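Local coordinates for protein endo-arabinase (Bacteroides thetaiotaomicron, PDB 5C0P) that probably hydrolyses glycosidic bonds in the degradation of arabinan and binds magnesium ions, at residues A[15-20]-A[60-65]; A[183-188]-A[219-224]; A[271-276]-A[288-293]. One frame throughout, in Å; residues are numbered along the deposited sequence.

Followed from the N terminus, the chain closes three loops in series, with no nesting or crossing. Interaction 1 comes first: after 39 residues the chain comes back with 60-65 to pair with 15-20, which forms a short edge strand of the first antiparallel sheet. Interaction 2 spans 30 residues and packs the end of one sheet, at 183-188, on the next, at 219-224. Interaction 3, with 11 residues between its segments, is the hairpin of the last sheet. The arrangement of sheets is consistent with the five-bladed beta-propeller of family 43, and all three contacts lie within it. Interactions 2 and 3 touch directly, Leu220 CD1 lying 4.1 Å from Ile274 CD1, whereas interactions 1 and 2 are about 17 Å apart at their nearest atoms.

Interaction 1 (A[15-20]-A[60-65]); sequences ESFTIP and TWKDEG
The carbonyl oxygen of Ile19 accepts a bond from Trp61 N at 2.7 Å, the donor tilted 23° from the carbonyl plane, and a CA-H...O contact from Thr60; it also lies in the plane of the Trp61 indole, at the edge near CD1. The return bond, Ile19 N to Trp61 O at 3.0 Å, completes an antiparallel hydrogen-bonded pair. Thr18 and Ile19 both face Trp61, which makes a classic beta bulge at the point where the incoming chain joins the strand. The two segments run steeply across each other, 113° apart end to end, and on the Phe17 side, where the CA atoms of Phe17 and Lys62 are still 4.6 Å apart, side chains make the contact. The Phe17 ring receives the aliphatic part of Lys62: CB comes within 3.5 Å of Phe17 CD1, and CD stands over one ring face. Lys62 CG is anti to its backbone N (chi1 177°), which sends it past Ser16 O at 3.5 Å. A water donates to Phe17 O and lies 2.9 Å from Thr60 OG1, linking the two segments. The charged ends form a cluster. Lys62 NZ forms a salt bridge with Glu64 OE2 at 3.1 Å, the hydrogen bond within it being weak, while Glu15 OE2 approaches Glu64 OE2 to 3.4 Å. Such a pairing of like charges is probably tolerated because Lys54 NZ bridges both carboxylates. The contact lies at the surface, where 19-20 is an outermost strand: strand 60-68 separates it from strand 50-55, whose Tyr53 touches Ile19, Trp61 and Asp63, and Met39 of strand 39-45 meets Glu15 and Phe17.

Interaction 2 (A[183-188]-A[219-224]); sequences FKASEA and MLWSSF
Ala185 and Ser223 mark the nearest backbone approach, with CA atoms 7.5 Å apart and no bridge between the segments, so this is packing of side chains between two sheets. Phe183 ends a strand, and a 3-10 turn over 185-187 follows, held by Glu187 N to Lys184 O and by a nearly straight bond from Lys184 N to Glu187 OE2 (170°). Trp221 lies across this corner. Phe183 turns an edge to the indole face, as the centroid separation of 4.9 Å from the five-membered ring and the 55° between planes indicate. Its CE1 sits 3.6 Å above the indole plane, over the centre, and CZ lies near NE1. Phe183 CG stands between the backbone N and the carbonyl carbon (chi1 58°), and from that position the ring reaches the indole. At another rim position of the same ring, CE2 meets the selenium of selenomethionine Met219 at 3.7 Å, a Met-aromatic contact made at the ring edge. The far end of the indole is bounded by two alanines: Ala188 CB approaches CZ2 at 3.7 Å near the ring plane, and Ala185 CA lies 3.6 Å from CH2. The indole N-H end is held by Gln249 OE1. Ile163 of strand 162-168 touches Phe183, Met219 and Trp221, and Trp190 meets the indole, so that the contact fills the buried seam between strand 178-184 with its sheet and strand 217-224 with the next.

Interaction 3 (A[271-276]-A[288-293]); sequences RLMISY and ITPIYI. With GOL (glycerol), chain I.
Selenomethionine Met273 leaves its strand pointing away from segment 288-293 but curls back onto it. CB lies near Thr289 O, while the bends at chi2 (-74°) and chi3 (-67°) carry SE to 3.7 Å from Pro290 CA and CE to 3.6 Å from Thr289 C. CE also meets Ile288 CG2 and the Pro290 ring carbon CD, so the tip lies over the backbone of the facing strand. Between the two segments the backbones pair in antiparallel fashion. Ile274 N gives to Thr289 O at 2.9 Å, and Thr289 N returns a bond to Ile274 O at 3.0 Å. Pro290, which has no N-H to offer, occupies a non-hydrogen-bonded position opposite Met273. Past it, Ile291 N reaches Leu272 O, with the donor 39° above the carbonyl plane. The side chains of Ile274 and Thr289, the latter in one of its two conformers, lie side by side and point the same way, and Ile291 CD1 packs on Ile274 CD1. A glycerol, probably from the crystallisation liquor, sits against Ile291 CD1 through O2, and its O3 donates to Tyr276 OH at 3.1 Å. Because the same hydroxyl is bonded to Asp257 OD2, a phenylalanine in place of this tyrosine would probably leave that carboxylate oxygen and the glycerol O3 without this partner. The hairpin closes the last sheet: strand 260-266 flanks 272-278 and sends Phe265 against Met273 and Ile288, strand 30-34 presents Ile31 to Ser275 and Ile288, and Tyr210 of strand 205-211 packs on Leu272 and Ile293.

Interaction 1 (A[15-20]-A[60-65])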
loop_
_atom_site.group_PDB
_atom_site.type_symbol
_atom_site.label_atom_id
_atom_site.label_comp_id
_atom_site.label_asym_id
_atom_site.label_seq_id
_atom_site.Cartn_x
_atom_site.Cartn_y
_atom_site.Cartn_z
ATOM N N GLU A 15 -8.103 23.232 17.713
ATOM C CA GLU A 15 -7.060 22.357 17.180
ATOM C C GLU A 15 -6.086 23.114 16.297
ATOM O O GLU A 15 -6.495 23.795 15.360
ATOM C CB GLU A 15 -7.680 21.221 16.366
ATOM C CG GLU A 15 -8.274 20.103 17.189
ATOM C CD GLU A 15 -8.304 18.806 16.425
ATOM O OE1 GLU A 15 -8.614 18.845 15.219
ATOM O OE2 GLU A 15 -8.001 17.752 17.017
ATOM N N SER A 16 -4.790 22.983 16.572
ATOM C CA SER A 16 -3.803 23.632 15.720
ATOM C C SER A 16 -3.021 22.606 14.901
ATOM O O SER A 16 -2.693 21.518 15.379
ATOM C CB SER A 16 -2.869 24.535 16.526
ATOM O OG SER A 16 -1.880 23.784 17.192
ATOM N N PHE A 17 -2.750 22.959 13.649
ATOM C CA PHE A 17 -2.066 22.071 12.728
ATOM C C PHE A 17 -0.794 22.783 12.311
ATOM O O PHE A 17 -0.817 23.653 11.443
ATOM C CB PHE A 17 -2.953 21.799 11.512
ATOM C CG PHE A 17 -4.234 21.073 11.841
ATOM C CD1 PHE A 17 -4.381 19.735 11.528
ATOM C CD2 PHE A 17 -5.290 21.729 12.464
ATOM C CE1 PHE A 17 -5.557 19.061 11.821
ATOM C CE2 PHE A 17 -6.460 21.059 12.769
ATOM C CZ PHE A 17 -6.595 19.726 12.448
ATOM N N THR A 18 0.314 22.418 12.942
ATOM C CA THR A 18 1.543 23.207 12.839
ATOM C C THR A 18 2.680 22.528 12.081
ATOM O O THR A 18 3.748 23.119 11.908
ATOM C CB THR A 18 2.064 23.609 14.232
ATOM O OG1 THR A 18 2.410 22.433 14.972
ATOM C CG2 THR A 18 1.004 24.391 14.996
ATOM N N ILE A 19 2.455 21.297 11.639
ATOM C CA ILE A 19 3.488 20.526 10.954
ATOM C C ILE A 19 3.322 20.660 9.445
ATOM O O ILE A 19 2.363 20.132 8.877
ATOM C CB ILE A 19 3.416 19.042 11.336
ATOM C CG1 ILE A 19 3.572 18.876 12.849
ATOM C CG2 ILE A 19 4.497 18.251 10.613
ATOM C CD1 ILE A 19 3.145 17.510 13.357
ATOM N N PRO A 20 4.258 21.361 8.787
ATOM C CA PRO A 20 4.106 21.527 7.336
ATOM C C PRO A 20 4.331 20.208 6.610
ATOM O O PRO A 20 5.210 19.433 7.006
ATOM C CB PRO A 20 5.228 22.516 6.975
ATOM C CG PRO A 20 5.687 23.109 8.281
ATOM C CD PRO A 20 5.440 22.067 9.312
ATOM N N THR A 60 -1.087 21.274 6.143
ATOM C CA THR A 60 -0.550 21.322 7.499
ATOM C C THR A 60 -1.142 20.195 8.334
ATOM O O THR A 60 -2.321 19.848 8.188
ATOM C CB THR A 60 -0.790 22.681 8.185
ATOM O OG1 THR A 60 -2.196 22.950 8.220
ATOM C CG2 THR A 60 -0.083 23.803 7.425
ATOM N N TRP A 61 -0.315 19.633 9.216
ATOM C CA TRP A 61 -0.646 18.399 9.915
ATOM C C TRP A 61 -0.570 18.545 11.428
ATOM O O TRP A 61 0.118 19.435 11.949
ATOM C CB TRP A 61 0.284 17.273 9.438
ATOM C CG TRP A 61 0.075 16.958 7.987
ATOM C CD1 TRP A 61 0.575 17.640 6.911
ATOM C CD2 TRP A 61 -0.737 15.904 7.458
ATOM N NE1 TRP A 61 0.128 17.059 5.742
ATOM C CE2 TRP A 61 -0.679 15.996 6.051
ATOM C CE3 TRP A 61 -1.516 14.898 8.042
ATOM C CZ2 TRP A 61 -1.364 15.103 5.212
ATOM C CZ3 TRP A 61 -2.198 14.016 7.213
ATOM C CH2 TRP A 61 -2.117 14.123 5.814
ATOM N N LYS A 62 -1.283 17.661 12.122
ATOM C CA LYS A 62 -1.294 17.623 13.579
ATOM C C LYS A 62 -0.994 16.206 14.058
ATOM O O LYS A 62 -1.515 15.233 13.509
ATOM C CB LYS A 62 -2.671 18.058 14.096
ATOM C CG LYS A 62 -2.840 17.994 15.602
ATOM C CD LYS A 62 -4.292 18.261 15.982
ATOM C CE LYS A 62 -4.489 18.208 17.483
ATOM N NZ LYS A 62 -3.918 16.967 18.061
ATOM N N ASP A 63 -0.148 16.092 15.071
ATOM C CA ASP A 63 0.173 14.805 15.670
ATOM C C ASP A 63 -0.998 14.323 16.517
ATOM O O ASP A 63 -1.430 15.012 17.448
ATOM C CB ASP A 63 1.430 14.957 16.535
ATOM C CG ASP A 63 1.840 13.668 17.231
ATOM O OD1 ASP A 63 1.456 12.568 16.782
ATOM O OD2 ASP A 63 2.571 13.764 18.241
ATOM N N GLU A 64 -1.516 13.143 16.180
ATOM C CA GLU A 64 -2.596 12.525 16.943
ATOM C C GLU A 64 -2.133 11.282 17.701
ATOM O O GLU A 64 -2.947 10.499 18.183
ATOM C CB GLU A 64 -3.777 12.185 16.029
ATOM C CG GLU A 64 -4.583 13.398 15.583
ATOM C CD GLU A 64 -5.387 14.030 16.706
ATOM O OE1 GLU A 64 -5.519 13.418 17.788
ATOM O OE2 GLU A 64 -5.891 15.152 16.507
ATOM N N GLY A 65 -0.822 11.114 17.836
ATOM C CA GLY A 65 -0.301 10.065 18.688
ATOM C C GLY A 65 -0.172 8.726 17.991
ATOM O O GLY A 65 -0.012 8.654 16.773
HETATM O O HOH W 1 -3.047 25.148 9.851
#

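Interaction 2 (A[183-188]-A[219-224])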
loop_
_atom_site.group_PDB
_atom_site.type_symbol
_atom_site.label_atom_id
_atom_site.label_comp_id
_atom_site.label_asym_id
_atom_site.label_seq_id
_atom_site.Cartn_x
_atom_site.Cartn_y
_atom_site.Cartn_z
ATOM N N PHE A 183 1.142 -11.231 -11.796
ATOM C CA PHE A 183 2.306 -11.080 -12.667
ATOM C C PHE A 183 3.569 -11.093 -11.843
ATOM O O PHE A 183 3.514 -10.982 -10.613
ATOM C CB PHE A 183 2.239 -9.794 -13.515
ATOM C CG PHE A 183 2.116 -8.519 -12.720
ATOM C CD1 PHE A 183 3.240 -7.879 -12.206
ATOM C CD2 PHE A 183 0.876 -7.935 -12.535
ATOM C CE1 PHE A 183 3.120 -6.691 -11.497
ATOM C CE2 PHE A 183 0.745 -6.745 -11.836
ATOM C CZ PHE A 183 1.868 -6.125 -11.313
ATOM N N LYS A 184 4.691 -11.253 -12.533
ATOM C CA LYS A 184 6.005 -11.108 -11.935
ATOM C C LYS A 184 6.590 -9.782 -12.397
ATOM O O LYS A 184 6.270 -9.307 -13.484
ATOM C CB LYS A 184 6.899 -12.268 -12.356
ATOM C CG LYS A 184 6.330 -13.626 -11.978
ATOM C CD LYS A 184 7.239 -14.766 -12.398
ATOM C CE LYS A 184 6.751 -16.072 -11.778
ATOM N NZ LYS A 184 7.603 -17.231 -12.176
ATOM N N ALA A 185 7.456 -9.197 -11.579
ATOM C CA ALA A 185 7.983 -7.861 -11.857
ATOM C C ALA A 185 8.674 -7.756 -13.218
ATOM O O ALA A 185 8.599 -6.710 -13.881
ATOM C CB ALA A 185 8.919 -7.407 -10.743
ATOM N N SER A 186 9.337 -8.827 -13.647
ATOM C CA SER A 186 10.080 -8.795 -14.911
ATOM C C SER A 186 9.185 -8.588 -16.142
ATOM O O SER A 186 9.682 -8.317 -17.241
ATOM C CB SER A 186 10.888 -10.079 -15.092
ATOM O OG SER A 186 10.009 -11.160 -15.354
ATOM N N GLU A 187 7.872 -8.721 -15.971
ATOM C CA GLU A 187 6.947 -8.515 -17.084
ATOM C C GLU A 187 6.870 -7.048 -17.505
ATOM O O GLU A 187 6.451 -6.738 -18.625
ATOM C CB GLU A 187 5.564 -9.051 -16.727
ATOM C CG GLU A 187 5.595 -10.542 -16.478
ATOM C CD GLU A 187 4.242 -11.132 -16.172
ATOM O OE1 GLU A 187 3.235 -10.736 -16.817
ATOM O OE2 GLU A 187 4.200 -12.014 -15.292
ATOM N N ALA A 188 7.258 -6.147 -16.604
ATOM C CA ALA A 188 7.296 -4.724 -16.940
ATOM C C ALA A 188 8.640 -4.410 -17.575
ATOM O O ALA A 188 9.684 -4.688 -16.984
ATOM C CB ALA A 188 7.096 -3.880 -15.697
HETATM N N MSE A 219 -3.556 -0.815 -12.038
HETATM C CA MSE A 219 -2.779 -1.119 -10.843
HETATM C C MSE A 219 -1.517 -0.298 -10.833
HETATM O O MSE A 219 -0.798 -0.218 -11.831
HETATM C CB MSE A 219 -2.415 -2.596 -10.709
HETATM C CG MSE A 219 -1.702 -2.884 -9.370
HETATM SE SE MSE A 219 -1.023 -4.647 -9.305
HETATM C CE MSE A 219 -2.733 -5.520 -9.030
ATOM N N LEU A 220 -1.267 0.347 -9.704
ATOM C CA LEU A 220 0.032 0.949 -9.454
ATOM C C LEU A 220 0.848 -0.011 -8.606
ATOM O O LEU A 220 0.306 -0.757 -7.777
ATOM C CB LEU A 220 -0.118 2.280 -8.720
ATOM C CG LEU A 220 -0.922 3.346 -9.464
ATOM C CD1 LEU A 220 -1.010 4.598 -8.599
ATOM C CD2 LEU A 220 -0.296 3.667 -10.811
ATOM N N TRP A 221 2.156 -0.006 -8.820
ATOM C CA TRP A 221 3.065 -0.799 -8.007
ATOM C C TRP A 221 4.467 -0.251 -8.187
ATOM O O TRP A 221 4.703 0.561 -9.080
ATOM C CB TRP A 221 2.984 -2.286 -8.384
ATOM C CG TRP A 221 3.396 -2.611 -9.792
ATOM C CD1 TRP A 221 2.699 -2.358 -10.937
ATOM C CD2 TRP A 221 4.592 -3.286 -10.189
ATOM N NE1 TRP A 221 3.400 -2.821 -12.031
ATOM C CE2 TRP A 221 4.565 -3.396 -11.593
ATOM C CE3 TRP A 221 5.684 -3.802 -9.487
ATOM C CZ2 TRP A 221 5.604 -4.005 -12.312
ATOM C CZ3 TRP A 221 6.713 -4.403 -10.199
ATOM C CH2 TRP A 221 6.661 -4.504 -11.597
ATOM N N SER A 222 5.397 -0.682 -7.340
ATOM C CA SER A 222 6.754 -0.148 -7.404
ATOM C C SER A 222 7.843 -1.196 -7.556
ATOM O O SER A 222 7.726 -2.326 -7.072
ATOM C CB SER A 222 7.054 0.709 -6.176
ATOM O OG SER A 222 6.393 1.958 -6.270
ATOM N N SER A 223 8.912 -0.778 -8.228
ATOM C CA SER A 223 10.125 -1.564 -8.396
ATOM C C SER A 223 11.255 -0.611 -8.742
ATOM O O SER A 223 11.097 0.602 -8.649
ATOM C CB SER A 223 9.939 -2.622 -9.491
ATOM O OG SER A 223 10.933 -3.622 -9.400
ATOM N N PHE A 224 12.399 -1.155 -9.143
ATOM C CA PHE A 224 13.536 -0.329 -9.544
ATOM C C PHE A 224 13.692 -0.326 -11.057
ATOM O O PHE A 224 13.457 -1.343 -11.705
ATOM C CB PHE A 224 14.809 -0.809 -8.839
ATOM C CG PHE A 224 14.776 -0.585 -7.362
ATOM C CD1 PHE A 224 14.200 -1.525 -6.514
ATOM C CD2 PHE A 224 15.256 0.601 -6.824
ATOM C CE1 PHE A 224 14.141 -1.296 -5.144
ATOM C CE2 PHE A 224 15.205 0.832 -5.457
ATOM C CZ PHE A 224 14.644 -0.118 -4.619
#

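Interaction 3 (A[271-276]-A[288-293])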
loop_
_atom_site.group_PDB
_atom_site.type_symbol
_atom_site.label_atom_id
_atom_site.label_comp_id
_atom_site.label_asym_id
_atom_site.label_seq_id
_atom_site.Cartn_x
_atom_site.Cartn_y
_atom_site.Cartn_z
ATOM N N ARG A 271 -11.136 15.807 -6.331
ATOM C CA ARG A 271 -9.956 15.808 -7.205
ATOM C C ARG A 271 -9.124 14.557 -6.980
ATOM O O ARG A 271 -8.760 14.249 -5.845
ATOM C CB ARG A 271 -9.058 17.010 -6.910
ATOM C CG ARG A 271 -9.536 18.357 -7.422
ATOM C CD ARG A 271 -8.494 19.438 -7.113
ATOM N NE ARG A 271 -8.440 19.754 -5.686
ATOM C CZ ARG A 271 -7.326 20.032 -5.007
ATOM N NH1 ARG A 271 -7.394 20.312 -3.710
ATOM N NH2 ARG A 271 -6.145 20.025 -5.612
ATOM N N LEU A 272 -8.788 13.849 -8.056
ATOM C CA LEU A 272 -7.931 12.674 -7.922
ATOM C C LEU A 272 -6.482 13.083 -7.622
ATOM O O LEU A 272 -5.915 13.976 -8.280
ATOM C CB LEU A 272 -8.015 11.796 -9.176
ATOM C CG LEU A 272 -7.403 10.400 -9.111
ATOM C CD1 LEU A 272 -8.171 9.503 -8.134
ATOM C CD2 LEU A 272 -7.364 9.771 -10.508
HETATM N N MSE A 273 -5.910 12.445 -6.601
HETATM C CA MSE A 273 -4.557 12.739 -6.138
HETATM C C MSE A 273 -3.745 11.458 -6.052
HETATM O O MSE A 273 -4.297 10.381 -5.834
HETATM C CB MSE A 273 -4.585 13.346 -4.726
HETATM C CG MSE A 273 -5.569 14.475 -4.525
HETATM SE SE MSE A 273 -4.961 16.108 -5.359
HETATM C CE MSE A 273 -3.433 16.428 -4.228
ATOM N N ILE A 274 -2.426 11.586 -6.180
ATOM C CA ILE A 274 -1.513 10.483 -5.885
ATOM C C ILE A 274 -0.675 10.851 -4.659
ATOM O O ILE A 274 -0.346 12.016 -4.453
ATOM C CB ILE A 274 -0.621 10.130 -7.105
ATOM C CG1 ILE A 274 0.197 8.854 -6.845
ATOM C CG2 ILE A 274 0.287 11.294 -7.475
ATOM C CD1 ILE A 274 0.843 8.275 -8.111
ATOM N N SER A 275 -0.378 9.851 -3.837
ATOM C CA SER A 275 0.503 10.012 -2.683
ATOM C C SER A 275 1.584 8.937 -2.724
ATOM O O SER A 275 1.279 7.740 -2.851
ATOM C CB SER A 275 -0.311 9.890 -1.388
ATOM O OG SER A 275 0.523 9.904 -0.234
ATOM N N TYR A 276 2.844 9.356 -2.607
ATOM C CA TYR A 276 3.975 8.427 -2.596
ATOM C C TYR A 276 5.139 9.094 -1.895
ATOM O O TYR A 276 5.056 10.267 -1.573
ATOM C CB TYR A 276 4.368 8.007 -4.019
ATOM C CG TYR A 276 4.899 9.092 -4.935
ATOM C CD1 TYR A 276 6.266 9.258 -5.138
ATOM C CD2 TYR A 276 4.029 9.906 -5.646
ATOM C CE1 TYR A 276 6.752 10.228 -6.013
ATOM C CE2 TYR A 276 4.502 10.880 -6.523
ATOM C CZ TYR A 276 5.860 11.035 -6.692
ATOM O OH TYR A 276 6.321 12.000 -7.569
ATOM N N ILE A 288 2.359 14.547 -2.570
ATOM C CA ILE A 288 0.910 14.405 -2.712
ATOM C C ILE A 288 0.488 15.454 -3.725
ATOM O O ILE A 288 0.547 16.651 -3.466
ATOM C CB ILE A 288 0.186 14.633 -1.374
ATOM C CG1 ILE A 288 0.752 13.711 -0.279
ATOM C CG2 ILE A 288 -1.321 14.418 -1.546
ATOM C CD1 ILE A 288 0.333 14.110 1.148
ATOM N N THR A 289 0.065 14.998 -4.900
ATOM C CA THR A 289 -0.141 15.907 -6.014
ATOM C C THR A 289 -1.278 15.406 -6.914
ATOM O O THR A 289 -1.579 14.209 -6.934
ATOM C CB THR A 289 1.199 16.055 -6.781
ATOM O OG1 THR A 289 1.130 17.123 -7.733
ATOM C CG2 THR A 289 1.562 14.758 -7.463
ATOM N N PRO A 290 -1.928 16.326 -7.651
ATOM C CA PRO A 290 -3.006 15.873 -8.538
ATOM C C PRO A 290 -2.499 14.906 -9.592
ATOM O O PRO A 290 -1.353 15.006 -10.055
ATOM C CB PRO A 290 -3.482 17.160 -9.204
ATOM C CG PRO A 290 -3.139 18.243 -8.225
ATOM C CD PRO A 290 -1.846 17.797 -7.587
ATOM N N ILE A 291 -3.355 13.971 -9.971
ATOM C CA ILE A 291 -3.025 13.035 -11.029
ATOM C C ILE A 291 -4.214 12.912 -11.968
ATOM O O ILE A 291 -5.360 13.099 -11.560
ATOM C CB ILE A 291 -2.616 11.670 -10.450
ATOM C CG1 ILE A 291 -2.016 10.770 -11.534
ATOM C CG2 ILE A 291 -3.794 10.987 -9.792
ATOM C CD1 ILE A 291 -1.398 9.497 -10.980
ATOM N N TYR A 292 -3.936 12.630 -13.235
ATOM C CA TYR A 292 -4.967 12.655 -14.251
ATOM C C TYR A 292 -4.971 11.372 -15.059
ATOM O O TYR A 292 -3.939 10.725 -15.227
ATOM C CB TYR A 292 -4.740 13.847 -15.181
ATOM C CG TYR A 292 -4.745 15.174 -14.451
ATOM C CD1 TYR A 292 -5.916 15.906 -14.323
ATOM C CD2 TYR A 292 -3.581 15.689 -13.886
ATOM C CE1 TYR A 292 -5.931 17.112 -13.657
ATOM C CE2 TYR A 292 -3.587 16.903 -13.222
ATOM C CZ TYR A 292 -4.769 17.604 -13.108
ATOM O OH TYR A 292 -4.801 18.815 -12.443
ATOM N N ILE A 293 -6.148 11.017 -15.558
ATOM C CA ILE A 293 -6.300 9.860 -16.416
ATOM C C ILE A 293 -6.439 10.341 -17.855
ATOM O O ILE A 293 -7.246 11.227 -18.159
ATOM C CB ILE A 293 -7.529 9.045 -16.002
ATOM C CG1 ILE A 293 -7.309 8.468 -14.601
ATOM C CG2 ILE A 293 -7.801 7.931 -16.994
ATOM C CD1 ILE A 293 -8.579 8.272 -13.825
HETATM C C1 GOL I . 2.496 13.185 -10.408
HETATM C C2 GOL I . 2.900 11.910 -11.140
HETATM O O2 GOL I . 1.785 11.054 -11.246
HETATM C C3 GOL I . 4.000 11.196 -10.369
HETATM O O3 GOL I . 5.189 11.944 -10.461
#